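Local coordinates for protein Exo-1,5-alpha-L-arabinofuranobiosidase (Gibberella zeae, PDB 2YDT) that probably hydrolyses alpha-1,5-linked L-arabinan from the chain end, releasing arabinobiose, at residues 15-29 with 342-356. Residues are numbered along the deposited sequence; the frame is centred on the assembly and turned at random.
Sequences EIFDPPTNYRDPQVL and AGILPPAGGKNTVSA. With MN (manganese (II) ion), chain I; MN (manganese (II) ion), chain L; SO4 (sulfate ion), chain F.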
ATOM      1  N   GLU A  15      -5.193   0.325  19.628  1.00 11.66           N
ATOM      2  CA  GLU A  15      -6.353   0.180  18.778  1.00 10.83           C
ATOM      3  C   GLU A  15      -6.782   1.519  18.266  1.00 10.83           C
ATOM      4  O   GLU A  15      -6.966   2.487  19.028  1.00 12.65           O
ATOM      5  CB  GLU A  15      -7.504  -0.484  19.555  1.00 12.10           C
ATOM      6  CG  GLU A  15      -8.773  -0.741  18.736  1.00 12.14           C
ATOM      7  CD  GLU A  15      -9.764  -1.554  19.518  1.00 13.03           C
ATOM      8  OE1 GLU A  15     -10.639  -0.933  20.129  1.00 15.75           O
ATOM      9  OE2 GLU A  15      -9.618  -2.792  19.557  1.00 16.91           O
ATOM     10  N   ILE A  16      -6.983   1.564  16.947  1.00  9.09           N
ATOM     11  CA  ILE A  16      -7.448   2.741  16.240  1.00  8.98           C
ATOM     12  C   ILE A  16      -8.968   2.709  15.996  1.00  8.81           C
ATOM     13  O   ILE A  16      -9.656   3.728  16.153  1.00  9.99           O
ATOM     14  CB  ILE A  16      -6.671   2.871  14.887  1.00 10.02           C
ATOM     15  CG1 ILE A  16      -5.165   3.057  15.174  1.00 10.17           C
ATOM     16  CG2 ILE A  16      -7.260   3.982  14.015  1.00 10.97           C
ATOM     17  CD1 ILE A  16      -4.264   3.115  13.923  1.00 10.83           C
ATOM     18  N   PHE A  17      -9.467   1.540  15.618  1.00  9.00           N
ATOM     19  CA  PHE A  17     -10.899   1.368  15.345  1.00  8.16           C
ATOM     20  C   PHE A  17     -11.322  -0.083  15.520  1.00  8.69           C
ATOM     21  O   PHE A  17     -10.683  -0.985  15.008  1.00  8.13           O
ATOM     22  CB  PHE A  17     -11.211   1.786  13.904  1.00  7.75           C
ATOM     23  CG  PHE A  17     -12.652   1.641  13.507  1.00  7.95           C
ATOM     24  CD1 PHE A  17     -13.660   2.390  14.129  1.00 11.60           C
ATOM     25  CD2 PHE A  17     -13.000   0.817  12.461  1.00  7.68           C
ATOM     26  CE1 PHE A  17     -14.992   2.267  13.724  1.00 10.36           C
ATOM     27  CE2 PHE A  17     -14.344   0.721  12.054  1.00  8.71           C
ATOM     28  CZ  PHE A  17     -15.304   1.426  12.693  1.00  8.66           C
ATOM     29  N   ASP A  18     -12.424  -0.277  16.245  1.00  9.13           N
ATOM     30  CA  ASP A  18     -13.069  -1.550  16.416  1.00  9.65           C
ATOM     31  C   ASP A  18     -14.452  -1.431  15.778  1.00  8.53           C
ATOM     32  O   ASP A  18     -15.294  -0.644  16.256  1.00  9.41           O
ATOM     33  CB  ASP A  18     -13.207  -1.841  17.908  1.00  9.79           C
ATOM     34  CG  ASP A  18     -13.794  -3.196  18.199  1.00 11.29           C
ATOM     35  OD1 ASP A  18     -13.824  -4.089  17.334  1.00  8.68           O
ATOM     36  OD2 ASP A  18     -14.205  -3.389  19.376  1.00 14.00           O
ATOM     37  N   PRO A  19     -14.711  -2.203  14.694  1.00  8.11           N
ATOM     38  CA  PRO A  19     -15.944  -2.020  13.956  1.00  7.57           C
ATOM     39  C   PRO A  19     -17.200  -2.422  14.740  1.00  7.99           C
ATOM     40  O   PRO A  19     -17.139  -3.312  15.590  1.00  8.86           O
ATOM     41  CB  PRO A  19     -15.775  -2.942  12.739  1.00  8.24           C
ATOM     42  CG  PRO A  19     -14.780  -4.001  13.179  1.00  9.22           C
ATOM     43  CD  PRO A  19     -13.894  -3.328  14.189  1.00  8.08           C
ATOM     44  N   PRO A  20     -18.329  -1.791  14.432  1.00  8.43           N
ATOM     45  CA  PRO A  20     -19.609  -2.322  14.909  1.00  7.83           C
ATOM     46  C   PRO A  20     -19.736  -3.799  14.505  1.00  7.80           C
ATOM     47  O   PRO A  20     -19.290  -4.212  13.419  1.00  9.50           O
ATOM     48  CB  PRO A  20     -20.631  -1.454  14.190  1.00  8.57           C
ATOM     49  CG  PRO A  20     -19.935  -0.208  13.905  1.00  9.27           C
ATOM     50  CD  PRO A  20     -18.526  -0.633  13.565  1.00  9.05           C
ATOM     51  N   THR A  21     -20.391  -4.618  15.332  1.00  8.63           N
ATOM     52  CA  THR A  21     -20.376  -6.041  15.068  1.00  8.44           C
ATOM     53  C   THR A  21     -21.196  -6.488  13.872  1.00  8.35           C
ATOM     54  O   THR A  21     -20.977  -7.584  13.372  1.00  9.04           O
ATOM     55  CB  THR A  21     -20.773  -6.901  16.290  1.00  7.93           C
ATOM     56  OG1 THR A  21     -22.161  -6.679  16.611  1.00  8.89           O
ATOM     57  CG2 THR A  21     -19.895  -6.585  17.542  1.00  8.98           C
ATOM     58  N   ASN A  22     -22.134  -5.655  13.442  1.00  8.30           N
ATOM     59  CA  ASN A  22     -22.919  -5.905  12.235  1.00  8.46           C
ATOM     60  C   ASN A  22     -22.227  -5.494  10.923  1.00  8.79           C
ATOM     61  O   ASN A  22     -22.799  -5.664   9.823  1.00  8.92           O
ATOM     62  CB  ASN A  22     -24.260  -5.146  12.337  1.00  8.60           C
ATOM     63  CG  ASN A  22     -24.073  -3.652  12.450  1.00 10.40           C
ATOM     64  OD1 ASN A  22     -23.389  -3.166  13.366  1.00 12.10           O
ATOM     65  ND2 ASN A  22     -24.690  -2.878  11.523  1.00 11.58           N
ATOM     66  N   TYR A  23     -21.006  -4.960  10.976  1.00  8.61           N
ATOM     67  CA  TYR A  23     -20.267  -4.719   9.733  1.00  7.44           C
ATOM     68  C   TYR A  23     -20.033  -6.026   8.989  1.00  7.31           C
ATOM     69  O   TYR A  23     -19.948  -7.112   9.600  1.00  7.42           O
ATOM     70  CB  TYR A  23     -18.917  -4.008  10.022  1.00  7.33           C
ATOM     71  CG  TYR A  23     -18.959  -2.502  10.022  1.00  7.61           C
ATOM     72  CD1 TYR A  23     -20.102  -1.792  10.334  1.00  7.34           C
ATOM     73  CD2 TYR A  23     -17.798  -1.780   9.730  1.00  8.25           C
ATOM     74  CE1 TYR A  23     -20.098  -0.411  10.300  1.00  7.54           C
ATOM     75  CE2 TYR A  23     -17.796  -0.399   9.715  1.00  8.46           C
ATOM     76  CZ  TYR A  23     -18.935   0.274   9.975  1.00  8.73           C
ATOM     77  OH  TYR A  23     -18.915   1.661   9.954  1.00 10.46           O
ATOM     78  N   ARG A  24     -20.014  -5.956   7.666  1.00  7.68           N
ATOM     79  CA  ARG A  24     -19.850  -7.127   6.800  1.00  7.30           C
ATOM     80  C   ARG A  24     -18.428  -7.658   6.790  1.00  8.53           C
ATOM     81  O   ARG A  24     -17.514  -6.894   6.605  1.00  8.63           O
ATOM     82  CB  ARG A  24     -20.285  -6.768   5.382  1.00  7.88           C
ATOM     83  CG  ARG A  24     -21.740  -6.314   5.280  1.00  9.57           C
ATOM     84  CD  ARG A  24     -22.121  -5.780   3.877  1.00  8.60           C
ATOM     85  NE  ARG A  24     -21.470  -4.515   3.568  1.00  7.39           N
ATOM     86  CZ  ARG A  24     -20.376  -4.368   2.805  1.00  6.56           C
ATOM     87  NH1 ARG A  24     -19.823  -5.402   2.160  1.00  7.43           N
ATOM     88  NH2 ARG A  24     -19.864  -3.133   2.633  1.00  8.57           N
ATOM     89  N   ASP A  25     -18.260  -8.964   6.944  1.00  8.81           N
ATOM     90  CA  ASP A  25     -16.944  -9.656   6.878  1.00  8.22           C
ATOM     91  C   ASP A  25     -16.192  -9.183   5.636  1.00  8.42           C
ATOM     92  O   ASP A  25     -16.768  -9.163   4.510  1.00  8.79           O
ATOM     93  CB  ASP A  25     -17.244 -11.141   6.764  1.00  9.09           C
ATOM     94  CG  ASP A  25     -16.061 -12.034   6.994  1.00 12.68           C
ATOM     95  OD1 ASP A  25     -15.050 -11.658   7.602  1.00 10.03           O
ATOM     96  OD2 ASP A  25     -16.222 -13.207   6.599  1.00 17.54           O
ATOM     97  N   PRO A  26     -14.920  -8.735   5.803  1.00  8.47           N
ATOM     98  CA  PRO A  26     -14.035  -8.772   6.991  1.00  7.97           C
ATOM     99  C   PRO A  26     -14.143  -7.583   7.944  1.00  7.24           C
ATOM    100  O   PRO A  26     -13.371  -7.511   8.905  1.00  7.01           O
ATOM    101  CB  PRO A  26     -12.647  -8.808   6.357  1.00  7.63           C
ATOM    102  CG  PRO A  26     -12.801  -7.916   5.171  1.00  8.23           C
ATOM    103  CD  PRO A  26     -14.172  -8.250   4.622  1.00  8.21           C
ATOM    104  N   GLN A  27     -15.054  -6.647   7.664  1.00  7.43           N
ATOM    105  CA  GLN A  27     -15.418  -5.525   8.536  1.00  6.77           C
ATOM    106  C   GLN A  27     -14.486  -4.338   8.350  1.00  6.86           C
ATOM    107  O   GLN A  27     -14.930  -3.234   8.059  1.00  6.18           O
ATOM    108  CB  GLN A  27     -15.609  -5.931  10.009  1.00  7.02           C
ATOM    109  CG  GLN A  27     -16.597  -7.081  10.201  1.00  6.43           C
ATOM    110  CD  GLN A  27     -16.888  -7.347  11.653  1.00  8.78           C
ATOM    111  OE1 GLN A  27     -15.964  -7.565  12.418  1.00  9.22           O
ATOM    112  NE2 GLN A  27     -18.176  -7.307  12.059  1.00  8.48           N
ATOM    113  N   VAL A  28     -13.198  -4.574   8.535  1.00  6.26           N
ATOM    114  CA  VAL A  28     -12.145  -3.632   8.190  1.00  5.43           C
ATOM    115  C   VAL A  28     -11.045  -4.444   7.512  1.00  6.19           C
ATOM    116  O   VAL A  28     -10.956  -5.666   7.715  1.00  7.15           O
ATOM    117  CB  VAL A  28     -11.614  -2.882   9.398  1.00  5.53           C
ATOM    118  CG1 VAL A  28     -12.736  -2.011  10.012  1.00  6.22           C
ATOM    119  CG2 VAL A  28     -10.965  -3.861  10.463  1.00  7.46           C
ATOM    120  N   LEU A  29     -10.211  -3.773   6.708  1.00  5.49           N
ATOM    121  CA  LEU A  29      -9.086  -4.410   6.025  1.00  5.44           C
ATOM    122  C   LEU A  29      -8.260  -3.259   5.442  1.00  6.90           C
ATOM    123  O   LEU A  29      -8.773  -2.151   5.235  1.00  6.13           O
ATOM    124  CB  LEU A  29      -9.596  -5.331   4.892  1.00  5.22           C
ATOM    125  CG  LEU A  29      -8.610  -6.361   4.351  1.00  5.78           C
ATOM    126  CD1 LEU A  29      -8.356  -7.496   5.400  1.00  6.36           C
ATOM    127  CD2 LEU A  29      -9.056  -6.929   2.994  1.00  7.31           C
ATOM    128  N   ALA A 342      -5.019  -3.876   9.591  1.00  8.09           N
ATOM    129  CA  ALA A 342      -6.466  -3.981   9.764  1.00  7.61           C
ATOM    130  C   ALA A 342      -6.933  -5.418   9.637  1.00  8.02           C
ATOM    131  O   ALA A 342      -8.037  -5.697   9.178  1.00  8.08           O
ATOM    132  CB  ALA A 342      -7.235  -3.006   8.846  1.00  7.47           C
ATOM    133  N   GLY A 343      -6.110  -6.358  10.079  1.00  7.58           N
ATOM    134  CA  GLY A 343      -6.566  -7.714  10.191  1.00  7.67           C
ATOM    135  C   GLY A 343      -6.393  -8.528   8.930  1.00  8.15           C
ATOM    136  O   GLY A 343      -5.613  -8.170   8.018  1.00  7.77           O
ATOM    137  N   ILE A 344      -7.099  -9.651   8.897  1.00  8.31           N
ATOM    138  CA  ILE A 344      -6.902 -10.672   7.892  1.00  8.02           C
ATOM    139  C   ILE A 344      -8.008 -10.724   6.848  1.00  8.55           C
ATOM    140  O   ILE A 344      -9.114 -10.234   7.057  1.00  8.09           O
ATOM    141  CB  ILE A 344      -6.763 -12.079   8.527  1.00  8.73           C
ATOM    142  CG1 ILE A 344      -8.077 -12.527   9.184  1.00 10.35           C
ATOM    143  CG2 ILE A 344      -5.654 -12.087   9.588  1.00  8.61           C
ATOM    144  CD1 ILE A 344      -8.013 -13.984   9.706  1.00 11.70           C
ATOM    145  N   LEU A 345      -7.684 -11.326   5.709  1.00  8.53           N
ATOM    146  CA  LEU A 345      -8.654 -11.564   4.656  1.00  8.67           C
ATOM    147  C   LEU A 345      -9.871 -12.324   5.164  1.00  8.99           C
ATOM    148  O   LEU A 345      -9.741 -13.122   6.114  1.00  8.72           O
ATOM    149  CB  LEU A 345      -8.004 -12.370   3.526  1.00  8.44           C
ATOM    150  CG  LEU A 345      -7.022 -11.572   2.674  1.00  8.99           C
ATOM    151  CD1 LEU A 345      -6.124 -12.591   1.889  1.00  9.90           C
ATOM    152  CD2 LEU A 345      -7.770 -10.662   1.724  1.00  9.76           C
ATOM    153  N   PRO A 346     -11.049 -12.078   4.561  1.00  9.68           N
ATOM    154  CA  PRO A 346     -12.206 -12.882   5.000  1.00  9.60           C
ATOM    155  C   PRO A 346     -12.005 -14.372   4.662  1.00 10.30           C
ATOM    156  O   PRO A 346     -11.359 -14.717   3.652  1.00 10.53           O
ATOM    157  CB  PRO A 346     -13.374 -12.254   4.217  1.00 10.51           C
ATOM    158  CG  PRO A 346     -12.727 -11.704   3.016  1.00 10.88           C
ATOM    159  CD  PRO A 346     -11.410 -11.208   3.430  1.00  9.23           C
ATOM    160  N   PRO A 347     -12.572 -15.265   5.506  1.00 11.02           N
ATOM    161  CA  PRO A 347     -13.427 -14.981   6.654  1.00 11.05           C
ATOM    162  C   PRO A 347     -12.645 -14.609   7.893  1.00  9.88           C
ATOM    163  O   PRO A 347     -11.716 -15.324   8.281  1.00 10.48           O
ATOM    164  CB  PRO A 347     -14.189 -16.318   6.864  1.00 11.55           C
ATOM    165  CG  PRO A 347     -13.306 -17.343   6.308  1.00 12.61           C
ATOM    166  CD  PRO A 347     -12.410 -16.714   5.273  1.00 12.42           C
ATOM    167  N   ALA A 348     -12.979 -13.459   8.488  1.00  9.77           N
ATOM    168  CA  ALA A 348     -12.246 -12.932   9.619  1.00  9.80           C
ATOM    169  C   ALA A 348     -12.898 -13.153  10.980  1.00 10.03           C
ATOM    170  O   ALA A 348     -12.347 -12.778  12.016  1.00 10.26           O
ATOM    171  CB  ALA A 348     -11.902 -11.419   9.396  1.00  9.36           C
ATOM    172  N   GLY A 349     -14.081 -13.767  10.963  1.00 11.57           N
ATOM    173  CA  GLY A 349     -14.730 -14.192  12.212  1.00 11.61           C
ATOM    174  C   GLY A 349     -15.136 -13.089  13.155  1.00 11.30           C
ATOM    175  O   GLY A 349     -15.299 -13.319  14.353  1.00 11.40           O
ATOM    176  N   GLY A 350     -15.321 -11.881  12.631  1.00  9.91           N
ATOM    177  CA  GLY A 350     -15.678 -10.715  13.439  1.00  9.97           C
ATOM    178  C   GLY A 350     -14.523 -10.075  14.195  1.00 10.40           C
ATOM    179  O   GLY A 350     -14.749  -9.149  14.954  1.00 10.25           O
ATOM    180  N   LYS A 351     -13.282 -10.539  13.981  1.00  9.89           N
ATOM    181  CA  LYS A 351     -12.207 -10.199  14.873  1.00 10.71           C
ATOM    182  C   LYS A 351     -11.245  -9.122  14.385  1.00  9.71           C
ATOM    183  O   LYS A 351     -10.324  -8.731  15.130  1.00  9.72           O
ATOM    184  CB  LYS A 351     -11.434 -11.462  15.223  1.00 12.37           C
ATOM    185  CG  LYS A 351     -12.312 -12.504  15.948  1.00 15.34           C
ATOM    186  CD  LYS A 351     -13.184 -11.881  17.063  1.00 22.30           C
ATOM    187  CE  LYS A 351     -13.720 -12.932  18.071  1.00 26.66           C
ATOM    188  NZ  LYS A 351     -14.792 -12.402  18.976  1.00 25.59           N
ATOM    189  N   ASN A 352     -11.402  -8.661  13.148  1.00  7.88           N
ATOM    190  CA  ASN A 352     -10.464  -7.615  12.652  1.00  8.52           C
ATOM    191  C   ASN A 352     -10.698  -6.292  13.357  1.00  8.56           C
ATOM    192  O   ASN A 352     -11.849  -5.857  13.586  1.00  9.21           O
ATOM    193  CB  ASN A 352     -10.555  -7.351  11.148  1.00  8.03           C
ATOM    194  CG  ASN A 352     -10.004  -8.459  10.285  1.00  6.90           C
ATOM    195  OD1 ASN A 352      -9.470  -9.498  10.768  1.00  8.07           O
ATOM    196  ND2 ASN A 352     -10.132  -8.262   8.957  1.00  7.08           N
ATOM    197  N   THR A 353      -9.592  -5.619  13.689  1.00  8.82           N
ATOM    198  CA  THR A 353      -9.628  -4.246  14.159  1.00  7.60           C
ATOM    199  C   THR A 353      -8.485  -3.523  13.424  1.00  7.27           C
ATOM    200  O   THR A 353      -7.563  -4.177  12.905  1.00  7.72           O
ATOM    201  CB  THR A 353      -9.369  -4.124  15.671  1.00  8.30           C
ATOM    202  OG1 THR A 353      -8.038  -4.629  15.956  1.00  9.60           O
ATOM    203  CG2 THR A 353     -10.459  -4.930  16.462  1.00  9.70           C
ATOM    204  N   VAL A 354      -8.555  -2.211  13.436  1.00  7.41           N
ATOM    205  CA  VAL A 354      -7.452  -1.345  12.931  1.00  7.24           C
ATOM    206  C   VAL A 354      -6.564  -1.004  14.134  1.00  8.15           C
ATOM    207  O   VAL A 354      -7.042  -0.513  15.137  1.00  7.96           O
ATOM    208  CB  VAL A 354      -7.978  -0.048  12.249  1.00  8.00           C
ATOM    209  CG1 VAL A 354      -6.782   0.696  11.585  1.00  8.34           C
ATOM    210  CG2 VAL A 354      -9.115  -0.394  11.242  1.00  8.54           C
ATOM    211  N   SER A 355      -5.264  -1.281  14.031  1.00  8.66           N
ATOM    212  CA  SER A 355      -4.385  -0.973  15.143  1.00  8.97           C
ATOM    213  C   SER A 355      -2.980  -0.657  14.643  1.00  8.42           C
ATOM    214  O   SER A 355      -2.682  -0.842  13.467  1.00  8.43           O
ATOM    215  CB  SER A 355      -4.310  -2.151  16.106  1.00  8.75           C
ATOM    216  OG  SER A 355      -3.631  -3.270  15.543  1.00  8.52           O
ATOM    217  N   ALA A 356      -2.109  -0.177  15.543  1.00  9.21           N
ATOM    218  CA  ALA A 356      -0.729   0.140  15.139  1.00  8.97           C
ATOM    219  C   ALA A 356       0.201   0.001  16.330  1.00  9.37           C
ATOM    220  O   ALA A 356      -0.237   0.060  17.486  1.00 10.62           O
ATOM    221  CB  ALA A 356      -0.621   1.538  14.563  1.00  9.48           C
TER
HETATM  222 MN    MN I1507     -14.338  -6.153  17.509  1.00 11.37          MN
HETATM  223 MN    MN L1510     -14.570  -2.448  21.354  0.50 21.73          MN
HETATM  224  S   SO4 F1504     -17.814 -10.213  17.597  0.80 17.15           S
HETATM  225  O1  SO4 F1504     -18.018  -9.891  16.211  0.80 12.64           O
HETATM  226  O2  SO4 F1504     -16.755 -11.246  17.634  0.80 19.43           O
HETATM  227  O3  SO4 F1504     -17.418  -9.086  18.464  0.80 18.35           O
HETATM  228  O4  SO4 F1504     -19.043 -10.820  18.179  0.80 19.33           O
HETATM  229  O   HOH W   1      -7.379  -4.117  18.501  1.00 17.52           O
HETATM  230  O   HOH W   2     -15.227  -5.871  19.585  1.00 10.33           O
HETATM  231  O   HOH W   3     -16.274  -5.677  16.502  1.00  8.99           O
HETATM  232  O   HOH W   4     -15.372 -10.644  10.105  1.00  9.62           O
HETATM  233  O   HOH W   5     -16.191 -14.603   9.265  1.00 15.63           O
HETATM  234  O   HOH W   6     -13.717  -8.728  11.265  1.00  8.81           O
HETATM  235  O   HOH W   7     -14.990  -8.278  17.673  1.00  9.15           O
HETATM  236  O   HOH W   8     -13.467  -6.803  15.583  1.00  8.66           O
HETATM  237  O   HOH W   9     -12.483  -6.578  18.630  1.00 10.99           O
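The N-terminal strand 11-17 closes the six-bladed beta-propeller by pairing antiparallel with C-terminal strand 354-360, as the outermost strand of the last blade; a classic beta bulge lies in this pairing. Ile-16 N and Phe-17 N both donate to Val-354 O, at 2.8 and 3.2 Å, from the same face of its carbonyl plane. Val-354 N returns a bond to Phe-17 O. Val-354 CG2 packs on Phe-17 CB and Val-28 CB, while its CG1 meets Ile-16 CB. Trp-45 of the first blade lies against Val-354, Val-28 and Phe-17.

Beyond the strand the loops interlock through two polar side chains. The amide of Asn-352 is turned with CG beside its own backbone N (chi1 -71°). From there ND2 donates to Val-28 O at 3.0 Å, almost in line with the Val-28 carbonyl. The same ND2 gives a straight bond to Ile-344 O (2.9 Å, 178°), and Ile-344 N donates to OD1. Asp-25 OD1 accepts Ala-348 N at 2.9 Å on its syn lone pair. Beside it, the rings of Pro-26 and Pro-346 run alongside each other.

Asp-18 bridges two manganese ions, with OD1 at 2.1 Å from one. Water 8 on that ion also donates to Gly-350 O and Asn-352 O. Leu-29 CD2 meets Leu-345 CD2 at 4.1 Å, and both residues touch the bound arabinofuranose. Three bonds hold the Asn-352 amide: two brace its own loop at Ile-344, and the one to Val-28 O ties that loop, which bears Leu-345, to the first blade.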